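PDB 2YXL: 450aa long hypothetical fmu protein from Pyrococcus horikoshii, which probably methylates carbon 5 of cytosines in RNA with S-adenosylmethionine as methyl donor. Local coordinates for residues A[246-251]-A[439-444]; A[339-344]-A[389-394]; A[367-372]-A[398-403]. All blocks are in the same frame, centred on the assembly; numbering follows the deposited sequence.

All three contacts lie in or against the Rossmann-like methyltransferase part of the chain, and interactions 2 and 3 are nested in the loop that interaction 1 closes. Interaction 2 holds Cys390, predicted to be the nucleophile, and Pro339 of the sinefungin pocket. Its centre lies about 11 Å from that of interaction 1, and backbone bonds join them: Gly440 N to Gly344 O at 2.8 Å and Phe442 N to Thr389 O at 3.0 Å. Interaction 3, centred about 13 Å from interaction 2, reaches it through Gln368 NE2, 2.9 Å from Pro339 O, and supplies Leu367 and Leu371 to the pocket. Interactions 1 and 3, with centres about 17 Å apart, meet where Phe442 and Ala444 touch Ile401.

Interaction 1: A[246-251]-A[439-444]; sequences EASAVA and IGFFYA
The hydroxyl of Tyr443 reaches from strand 441-447 to helix 246-255 and gives a hydrogen bond to Ala247 O, 2.6 Å from its OH. That carbonyl also takes a weak bond from Ala251 N one turn later, so two donors share it. The tyrosine OH stands well off the C=O direction, at 109° at the oxygen. With CG anti to its own carbonyl carbon (chi1 -51°), the Tyr443 ring extends toward the helix; Ala251 N lies at its edge, and Val250 CG1 touches Tyr443 CE2 at 3.9 Å, the two side chains crossing at about a right angle. Phe441, two residues earlier, packs its CG 3.7 Å from Ala247 CB and turns one face to Ala247 O and Ser248 N. Its CE2 comes within 3.6 Å of Ser248 OG, which has a weak hydrogen bond to Lys273, a predicted cofactor-binding residue. Ile439 CG1 adds a methylene 4.0 Å from Ala247 CB. The two segments run nearly parallel, their axes 10° apart. The helix is therefore seated on the methyltransferase sheet mostly by small apolar groups against aromatic rings, Phe441 also touching Cys390, the predicted nucleophile, with one buried phenol satisfied by a backbone carbonyl.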
loop_
_atom_site.group_PDB
_atom_site.type_symbol
_atom_site.label_atom_id
_atom_site.label_comp_id
_atom_site.label_asym_id
_atom_site.label_seq_id
_atom_site.Cartn_x
_atom_site.Cartn_y
_atom_site.Cartn_z
ATOM N N GLU A 246 -5.913 3.607 -8.948
ATOM C CA GLU A 246 -6.682 4.579 -9.722
ATOM C C GLU A 246 -6.572 5.991 -9.128
ATOM O O GLU A 246 -6.335 6.958 -9.855
ATOM C CB GLU A 246 -8.149 4.146 -9.831
ATOM C CG GLU A 246 -8.984 4.991 -10.788
ATOM C CD GLU A 246 -10.469 4.705 -10.672
ATOM O OE1 GLU A 246 -11.010 3.995 -11.548
ATOM O OE2 GLU A 246 -11.098 5.173 -9.703
ATOM N N ALA A 247 -6.733 6.089 -7.809
ATOM C CA ALA A 247 -6.648 7.364 -7.093
ATOM C C ALA A 247 -5.312 8.086 -7.313
ATOM O O ALA A 247 -5.276 9.307 -7.472
ATOM C CB ALA A 247 -6.909 7.155 -5.607
ATOM N N SER A 248 -4.224 7.320 -7.338
ATOM C CA SER A 248 -2.895 7.867 -7.584
ATOM C C SER A 248 -2.718 8.387 -9.010
ATOM O O SER A 248 -2.024 9.381 -9.229
ATOM C CB SER A 248 -1.826 6.826 -7.270
ATOM O OG SER A 248 -1.811 6.519 -5.886
ATOM N N ALA A 249 -3.349 7.716 -9.972
ATOM C CA ALA A 249 -3.305 8.136 -11.375
ATOM C C ALA A 249 -4.047 9.451 -11.611
ATOM O O ALA A 249 -3.623 10.267 -12.431
ATOM C CB ALA A 249 -3.866 7.055 -12.268
ATOM N N VAL A 250 -5.157 9.638 -10.896
ATOM C CA VAL A 250 -5.963 10.859 -10.971
ATOM C C VAL A 250 -5.158 12.088 -10.522
ATOM O O VAL A 250 -5.261 13.160 -11.127
ATOM C CB VAL A 250 -7.269 10.721 -10.132
ATOM C CG1 VAL A 250 -7.979 12.068 -9.969
ATOM C CG2 VAL A 250 -8.205 9.695 -10.760
ATOM N N ALA A 251 -4.352 11.913 -9.475
ATOM C CA ALA A 251 -3.505 12.980 -8.935
ATOM C C ALA A 251 -2.734 13.729 -10.021
ATOM O O ALA A 251 -2.892 14.943 -10.163
ATOM C CB ALA A 251 -2.552 12.428 -7.877
ATOM N N ILE A 439 -8.140 3.064 -3.314
ATOM C CA ILE A 439 -7.642 3.423 -1.977
ATOM C C ILE A 439 -8.203 4.760 -1.480
ATOM O O ILE A 439 -8.583 5.615 -2.281
ATOM C CB ILE A 439 -6.094 3.482 -1.936
ATOM C CG1 ILE A 439 -5.556 4.398 -3.051
ATOM C CG2 ILE A 439 -5.505 2.069 -2.013
ATOM C CD1 ILE A 439 -4.092 4.781 -2.907
ATOM N N GLY A 440 -8.262 4.926 -0.159
ATOM C CA GLY A 440 -8.592 6.217 0.452
ATOM C C GLY A 440 -7.549 7.246 0.055
ATOM O O GLY A 440 -6.349 6.997 0.170
ATOM N N PHE A 441 -7.999 8.399 -0.424
ATOM C CA PHE A 441 -7.089 9.387 -0.994
ATOM C C PHE A 441 -7.588 10.809 -0.766
ATOM O O PHE A 441 -8.783 11.031 -0.553
ATOM C CB PHE A 441 -6.930 9.127 -2.491
ATOM C CG PHE A 441 -5.538 9.344 -3.011
ATOM C CD1 PHE A 441 -5.207 10.518 -3.680
ATOM C CD2 PHE A 441 -4.563 8.368 -2.850
ATOM C CE1 PHE A 441 -3.925 10.719 -4.178
ATOM C CE2 PHE A 441 -3.273 8.557 -3.343
ATOM C CZ PHE A 441 -2.954 9.739 -4.008
ATOM N N PHE A 442 -6.663 11.766 -0.810
ATOM C CA PHE A 442 -6.992 13.172 -0.611
ATOM C C PHE A 442 -6.285 14.042 -1.637
ATOM O O PHE A 442 -5.125 13.801 -1.969
ATOM C CB PHE A 442 -6.623 13.608 0.805
ATOM C CG PHE A 442 -6.940 15.050 1.100
ATOM C CD1 PHE A 442 -8.252 15.452 1.346
ATOM C CD2 PHE A 442 -5.927 16.003 1.140
ATOM C CE1 PHE A 442 -8.548 16.774 1.623
ATOM C CE2 PHE A 442 -6.213 17.332 1.418
ATOM C CZ PHE A 442 -7.527 17.719 1.657
ATOM N N TYR A 443 -7.003 15.049 -2.132
ATOM C CA TYR A 443 -6.499 15.966 -3.152
ATOM C C TYR A 443 -6.728 17.415 -2.729
ATOM O O TYR A 443 -7.828 17.778 -2.295
ATOM C CB TYR A 443 -7.213 15.739 -4.493
ATOM C CG TYR A 443 -7.251 14.309 -4.982
ATOM C CD1 TYR A 443 -8.168 13.400 -4.458
ATOM C CD2 TYR A 443 -6.391 13.875 -5.993
ATOM C CE1 TYR A 443 -8.214 12.094 -4.905
ATOM C CE2 TYR A 443 -6.430 12.566 -6.452
ATOM C CZ TYR A 443 -7.347 11.682 -5.902
ATOM O OH TYR A 443 -7.402 10.382 -6.334
ATOM N N ALA A 444 -5.693 18.242 -2.868
ATOM C CA ALA A 444 -5.821 19.680 -2.659
ATOM C C ALA A 444 -5.014 20.428 -3.707
ATOM O O ALA A 444 -3.781 20.381 -3.699
ATOM C CB ALA A 444 -5.370 20.061 -1.268
#

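Interaction 2: A[339-344]-A[389-394]; sequences PCTSSG and TCSIFK. With SFG (sinefungin), chain B.
Two cysteine sulfurs face each other at 3.6 Å, Cys340 SG against Cys390 SG, too far apart for a disulfide. Cys340 SG sits between its backbone N and carbonyl carbon (chi1 66°), where two backbone N-H groups approach it: Cys390 N and Ser342 N, both in weak hydrogen bonds. Ser342 OG lies 3.8 Å from Cys390 SG. Beyond the cysteines, Gly344 N bonds to Cys390 O at 3.0 Å, the N-H bent to 138°. These are the loops that follow strands 331-337 and 383-389 of the Rossmann-like methyltransferase fold. The pair of cysteines is characteristic of the RNA cytosine-5 methyltransferases: Cys390 is the predicted nucleophile, while the family's second cysteine, here Cys340, is thought to aid product release. On the cofactor side, Pro339 CG packs 3.4 Å from C8 of the sinefungin adenine. Away from the ligand, Ser343 OG accepts an almost straight bond from Ile392 N at 2.9 Å and lies over one face of the Phe393 ring, offset toward its rim. Thr341 OG1 comes to the edge of that ring, near CD1. An alanine at Phe393 would probably leave a gap beside Ser343 CB and Thr341 OG1 and strip the cover from the Ser343 hydroxyl. Ser391 OG, which closes an ST turn by accepting from Phe393 N, shares Glu396 with Thr341 OG1 as hydrogen-bond partner.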
loop_
_atom_site.group_PDB
_atom_site.type_symbol
_atom_site.label_atom_id
_atom_site.label_comp_id
_atom_site.label_asym_id
_atom_site.label_seq_id
_atom_site.Cartn_x
_atom_site.Cartn_y
_atom_site.Cartn_z
ATOM N N PRO A 339 4.608 11.972 2.240
ATOM C CA PRO A 339 4.702 10.813 3.117
ATOM C C PRO A 339 3.600 10.914 4.160
ATOM O O PRO A 339 3.350 12.001 4.689
ATOM C CB PRO A 339 6.085 10.970 3.769
ATOM C CG PRO A 339 6.479 12.388 3.525
ATOM C CD PRO A 339 5.869 12.734 2.212
ATOM N N CYS A 340 2.925 9.803 4.430
ATOM C CA CYS A 340 1.760 9.827 5.302
ATOM C C CYS A 340 1.569 8.505 6.033
ATOM O O CYS A 340 2.380 7.589 5.890
ATOM C CB CYS A 340 0.506 10.195 4.500
ATOM S SG CYS A 340 0.016 8.967 3.280
ATOM N N THR A 341 0.493 8.423 6.813
ATOM C CA THR A 341 0.164 7.226 7.592
ATOM C C THR A 341 -0.219 6.019 6.734
ATOM O O THR A 341 -0.068 4.877 7.173
ATOM C CB THR A 341 -0.990 7.493 8.582
ATOM O OG1 THR A 341 -2.105 8.071 7.885
ATOM C CG2 THR A 341 -0.533 8.415 9.710
ATOM N N SER A 342 -0.720 6.282 5.528
ATOM C CA SER A 342 -1.196 5.244 4.595
ATOM C C SER A 342 -2.516 4.588 5.016
ATOM O O SER A 342 -2.878 3.533 4.492
ATOM C CB SER A 342 -0.117 4.177 4.336
ATOM O OG SER A 342 0.788 4.590 3.326
ATOM N N SER A 343 -3.235 5.219 5.944
ATOM C CA SER A 343 -4.478 4.665 6.501
ATOM C C SER A 343 -5.533 4.340 5.440
ATOM O O SER A 343 -6.358 3.444 5.627
ATOM C CB SER A 343 -5.069 5.615 7.541
ATOM O OG SER A 343 -5.283 6.901 6.982
ATOM N N GLY A 344 -5.502 5.073 4.331
ATOM C CA GLY A 344 -6.410 4.820 3.221
ATOM C C GLY A 344 -6.080 3.572 2.422
ATOM O O GLY A 344 -6.863 3.159 1.566
ATOM N N THR A 389 -2.319 12.890 -0.135
ATOM C CA THR A 389 -1.919 11.778 0.718
ATOM C C THR A 389 -2.821 10.586 0.404
ATOM O O THR A 389 -3.900 10.745 -0.180
ATOM C CB THR A 389 -2.064 12.100 2.227
ATOM O OG1 THR A 389 -3.451 12.088 2.591
ATOM C CG2 THR A 389 -1.441 13.456 2.580
ATOM N N CYS A 390 -2.376 9.394 0.785
ATOM C CA CYS A 390 -3.257 8.234 0.780
ATOM C C CYS A 390 -3.671 7.925 2.217
ATOM O O CYS A 390 -3.629 6.784 2.669
ATOM C CB CYS A 390 -2.603 7.038 0.091
ATOM S SG CYS A 390 -0.942 6.698 0.657
ATOM N N SER A 391 -4.063 8.980 2.926
ATOM C CA SER A 391 -4.532 8.890 4.301
ATOM C C SER A 391 -5.973 9.382 4.377
ATOM O O SER A 391 -6.387 10.229 3.588
ATOM C CB SER A 391 -3.640 9.724 5.221
ATOM O OG SER A 391 -4.216 9.854 6.511
ATOM N N ILE A 392 -6.728 8.849 5.333
ATOM C CA ILE A 392 -8.123 9.248 5.514
ATOM C C ILE A 392 -8.308 10.236 6.665
ATOM O O ILE A 392 -9.411 10.745 6.878
ATOM C CB ILE A 392 -9.053 8.030 5.720
ATOM C CG1 ILE A 392 -8.573 7.175 6.897
ATOM C CG2 ILE A 392 -9.156 7.216 4.422
ATOM C CD1 ILE A 392 -9.667 6.364 7.568
ATOM N N PHE A 393 -7.228 10.508 7.394
ATOM C CA PHE A 393 -7.288 11.367 8.572
ATOM C C PHE A 393 -7.314 12.847 8.213
ATOM O O PHE A 393 -6.542 13.306 7.366
ATOM C CB PHE A 393 -6.113 11.082 9.513
ATOM C CG PHE A 393 -6.056 9.662 10.012
ATOM C CD1 PHE A 393 -4.880 8.924 9.904
ATOM C CD2 PHE A 393 -7.172 9.063 10.592
ATOM C CE1 PHE A 393 -4.809 7.611 10.372
ATOM C CE2 PHE A 393 -7.114 7.748 11.058
ATOM C CZ PHE A 393 -5.928 7.024 10.949
ATOM N N LYS A 394 -8.204 13.587 8.869
ATOM C CA LYS A 394 -8.317 15.031 8.670
ATOM C C LYS A 394 -7.030 15.760 9.050
ATOM O O LYS A 394 -6.671 16.749 8.412
ATOM C CB LYS A 394 -9.498 15.600 9.464
ATOM C CG LYS A 394 -10.864 15.242 8.894
ATOM C CD LYS A 394 -11.977 15.572 9.874
ATOM C CE LYS A 394 -13.314 15.038 9.388
ATOM N NZ LYS A 394 -14.385 15.194 10.415
HETATM N N SFG B . 4.795 9.818 -4.897
HETATM C CA SFG B . 5.324 8.447 -4.784
HETATM C C SFG B . 4.749 7.563 -5.909
HETATM O O SFG B . 5.403 6.549 -6.233
HETATM O OXT SFG B . 3.673 7.922 -6.434
HETATM C CB SFG B . 5.008 7.868 -3.391
HETATM C CG SFG B . 5.741 8.649 -2.285
HETATM C CD SFG B . 5.525 8.052 -0.885
HETATM N NE SFG B . 4.098 8.147 -0.545
HETATM C "C5'" SFG B . 6.309 8.813 0.207
HETATM C "C4'" SFG B . 7.819 8.992 -0.091
HETATM O "O4'" SFG B . 8.221 10.202 0.596
HETATM C "C3'" SFG B . 8.714 7.879 0.484
HETATM O "O3'" SFG B . 9.443 7.272 -0.591
HETATM C "C2'" SFG B . 9.667 8.609 1.442
HETATM O "O2'" SFG B . 11.002 8.096 1.341
HETATM C "C1'" SFG B . 9.619 10.031 0.895
HETATM N N9 SFG B . 10.021 11.091 1.865
HETATM C C8 SFG B . 9.647 11.186 3.143
HETATM N N7 SFG B . 10.194 12.272 3.691
HETATM C C5 SFG B . 10.923 12.874 2.757
HETATM C C6 SFG B . 11.711 14.024 2.738
HETATM N N6 SFG B . 11.848 14.774 3.829
HETATM N N1 SFG B . 12.334 14.367 1.596
HETATM C C2 SFG B . 12.205 13.627 0.502
HETATM N N3 SFG B . 11.463 12.527 0.489
HETATM C C4 SFG B . 10.812 12.127 1.595
#

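Interaction 3: A[367-372]-A[398-403]; sequences LQRELL and EKNIRW
Segments 367-372 and 398-403, on helices 361-376 and 398-407, cross at -38° with their N-to-C directions broadly alike, the axes 10.4 Å apart at closest approach and Arg369 nearest Asn400 along the backbones. Arg369 carries most of the contact. Its chain is extended from CG to NE across the indole of Trp403. CD lies over the indole face, 4.0 Å from the centroid of the Trp403 six-membered ring, a CH-pi contact. Farther out, CZ stands over the five-membered ring in a cation-pi interaction, the guanidinium turned 26° from the indole plane. Arg369 NE meanwhile gives Asn400 OD1 a nearly straight hydrogen bond of 3.1 Å (N-H...O angle 160°), with the oxygen near the guanidinium plane and the two flat groups perpendicular. Lys399 CE lies at another edge, 3.5 Å from Arg369 NH1; the neighbouring positive charges probably repel each other mildly. Deeper in, Leu372 CD2 rests 3.6 Å from Asn400 O and approaches Ile401 CD1. Gln368 sends its NE2 to Pro339 and Glu396, tying this interface to the loop beside the cofactor. Helix 361-376, after strand 331-337, and helix 398-407, after strand 383-389, lie side by side against the sheet, part of the layered alpha/beta build of a class I, Rossmann-like methyltransferase.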
loop_
_atom_site.group_PDB
_atom_site.type_symbol
_atom_site.label_atom_id
_atom_site.label_comp_id
_atom_site.label_asym_id
_atom_site.label_seq_id
_atom_site.Cartn_x
_atom_site.Cartn_y
_atom_site.Cartn_z
ATOM N N LEU A 367 5.597 16.885 9.413
ATOM C CA LEU A 367 6.487 16.701 8.261
ATOM C C LEU A 367 5.841 17.183 6.964
ATOM O O LEU A 367 6.511 17.767 6.111
ATOM C CB LEU A 367 6.942 15.240 8.128
ATOM C CG LEU A 367 7.869 14.867 6.958
ATOM C CD1 LEU A 367 9.184 15.659 6.972
ATOM C CD2 LEU A 367 8.150 13.375 6.945
ATOM N N GLN A 368 4.539 16.941 6.830
ATOM C CA GLN A 368 3.777 17.393 5.667
ATOM C C GLN A 368 3.737 18.919 5.583
ATOM O O GLN A 368 3.869 19.489 4.497
ATOM C CB GLN A 368 2.363 16.806 5.692
ATOM C CG GLN A 368 2.319 15.290 5.461
ATOM C CD GLN A 368 1.145 14.600 6.144
ATOM O OE1 GLN A 368 0.206 15.245 6.610
ATOM N NE2 GLN A 368 1.201 13.276 6.208
ATOM N N ARG A 369 3.575 19.570 6.735
ATOM C CA ARG A 369 3.541 21.035 6.808
ATOM C C ARG A 369 4.853 21.690 6.383
ATOM O O ARG A 369 4.837 22.706 5.688
ATOM C CB ARG A 369 3.138 21.513 8.206
ATOM C CG ARG A 369 1.681 21.250 8.565
ATOM C CD ARG A 369 1.316 21.935 9.872
ATOM N NE ARG A 369 0.154 21.326 10.517
ATOM C CZ ARG A 369 -0.362 21.727 11.677
ATOM N NH1 ARG A 369 -1.418 21.103 12.181
ATOM N NH2 ARG A 369 0.169 22.752 12.336
ATOM N N GLU A 370 5.981 21.108 6.789
ATOM C CA GLU A 370 7.292 21.667 6.434
ATOM C C GLU A 370 7.719 21.331 5.001
ATOM O O GLU A 370 8.518 22.052 4.402
ATOM C CB GLU A 370 8.379 21.314 7.468
ATOM C CG GLU A 370 8.688 19.831 7.631
ATOM C CD GLU A 370 9.455 19.523 8.911
ATOM O OE1 GLU A 370 9.275 20.246 9.915
ATOM O OE2 GLU A 370 10.233 18.543 8.915
ATOM N N LEU A 371 7.173 20.249 4.453
ATOM C CA LEU A 371 7.312 19.974 3.022
ATOM C C LEU A 371 6.401 20.914 2.232
ATOM O O LEU A 371 6.769 21.395 1.155
ATOM C CB LEU A 371 6.992 18.511 2.705
ATOM C CG LEU A 371 7.941 17.426 3.228
ATOM C CD1 LEU A 371 7.330 16.051 3.008
ATOM C CD2 LEU A 371 9.317 17.507 2.582
ATOM N N LEU A 372 5.224 21.184 2.797
ATOM C CA LEU A 372 4.234 22.087 2.212
ATOM C C LEU A 372 4.758 23.518 2.119
ATOM O O LEU A 372 4.524 24.203 1.118
ATOM C CB LEU A 372 2.942 22.037 3.037
ATOM C CG LEU A 372 1.563 22.224 2.403
ATOM C CD1 LEU A 372 1.440 21.557 1.035
ATOM C CD2 LEU A 372 0.497 21.698 3.360
ATOM N N GLU A 398 -7.336 17.944 5.506
ATOM C CA GLU A 398 -8.065 19.217 5.586
ATOM C C GLU A 398 -7.455 20.191 6.595
ATOM O O GLU A 398 -7.443 21.402 6.368
ATOM C CB GLU A 398 -9.548 18.983 5.905
ATOM C CG GLU A 398 -10.377 18.452 4.730
ATOM C CD GLU A 398 -10.377 16.930 4.615
ATOM O OE1 GLU A 398 -11.165 16.398 3.805
ATOM O OE2 GLU A 398 -9.602 16.260 5.329
ATOM N N LYS A 399 -6.949 19.646 7.700
ATOM C CA LYS A 399 -6.276 20.425 8.738
ATOM C C LYS A 399 -4.994 21.069 8.205
ATOM O O LYS A 399 -4.734 22.243 8.466
ATOM C CB LYS A 399 -5.970 19.531 9.943
ATOM C CG LYS A 399 -5.242 20.203 11.095
ATOM C CD LYS A 399 -4.785 19.153 12.091
ATOM C CE LYS A 399 -4.351 19.759 13.409
ATOM N NZ LYS A 399 -4.234 18.711 14.460
ATOM N N ASN A 400 -4.210 20.298 7.452
ATOM C CA ASN A 400 -2.964 20.787 6.859
ATOM C C ASN A 400 -3.157 21.832 5.757
ATOM O O ASN A 400 -2.261 22.641 5.499
ATOM C CB ASN A 400 -2.119 19.624 6.333
ATOM C CG ASN A 400 -1.285 18.964 7.416
ATOM O OD1 ASN A 400 -1.225 19.433 8.556
ATOM N ND2 ASN A 400 -0.621 17.873 7.057
ATOM N N ILE A 401 -4.321 21.811 5.111
ATOM C CA ILE A 401 -4.640 22.780 4.058
ATOM C C ILE A 401 -5.185 24.084 4.647
ATOM O O ILE A 401 -4.817 25.167 4.192
ATOM C CB ILE A 401 -5.594 22.180 2.979
ATOM C CG1 ILE A 401 -4.947 20.964 2.302
ATOM C CG2 ILE A 401 -5.993 23.225 1.929
ATOM C CD1 ILE A 401 -3.534 21.200 1.748
ATOM N N ARG A 402 -6.044 23.972 5.660
ATOM C CA ARG A 402 -6.547 25.142 6.385
ATOM C C ARG A 402 -5.406 25.949 6.997
ATOM O O ARG A 402 -5.441 27.179 6.997
ATOM C CB ARG A 402 -7.545 24.737 7.473
ATOM C CG ARG A 402 -8.942 24.442 6.959
ATOM C CD ARG A 402 -9.950 24.406 8.099
ATOM N NE ARG A 402 -11.213 23.791 7.696
ATOM C CZ ARG A 402 -11.469 22.486 7.756
ATOM N NH1 ARG A 402 -12.648 22.022 7.364
ATOM N NH2 ARG A 402 -10.549 21.640 8.206
ATOM N N TRP A 403 -4.398 25.242 7.510
ATOM C CA TRP A 403 -3.178 25.865 8.013
ATOM C C TRP A 403 -2.424 26.570 6.888
ATOM O O TRP A 403 -1.969 27.705 7.055
ATOM C CB TRP A 403 -2.272 24.825 8.686
ATOM C CG TRP A 403 -0.909 25.359 9.034
ATOM C CD1 TRP A 403 -0.563 26.058 10.156
ATOM C CD2 TRP A 403 0.284 25.250 8.245
ATOM N NE1 TRP A 403 0.771 26.386 10.118
ATOM C CE2 TRP A 403 1.316 25.905 8.956
ATOM C CE3 TRP A 403 0.582 24.662 7.006
ATOM C CZ2 TRP A 403 2.627 25.987 8.473
ATOM C CZ3 TRP A 403 1.887 24.747 6.523
ATOM C CH2 TRP A 403 2.892 25.406 7.257
#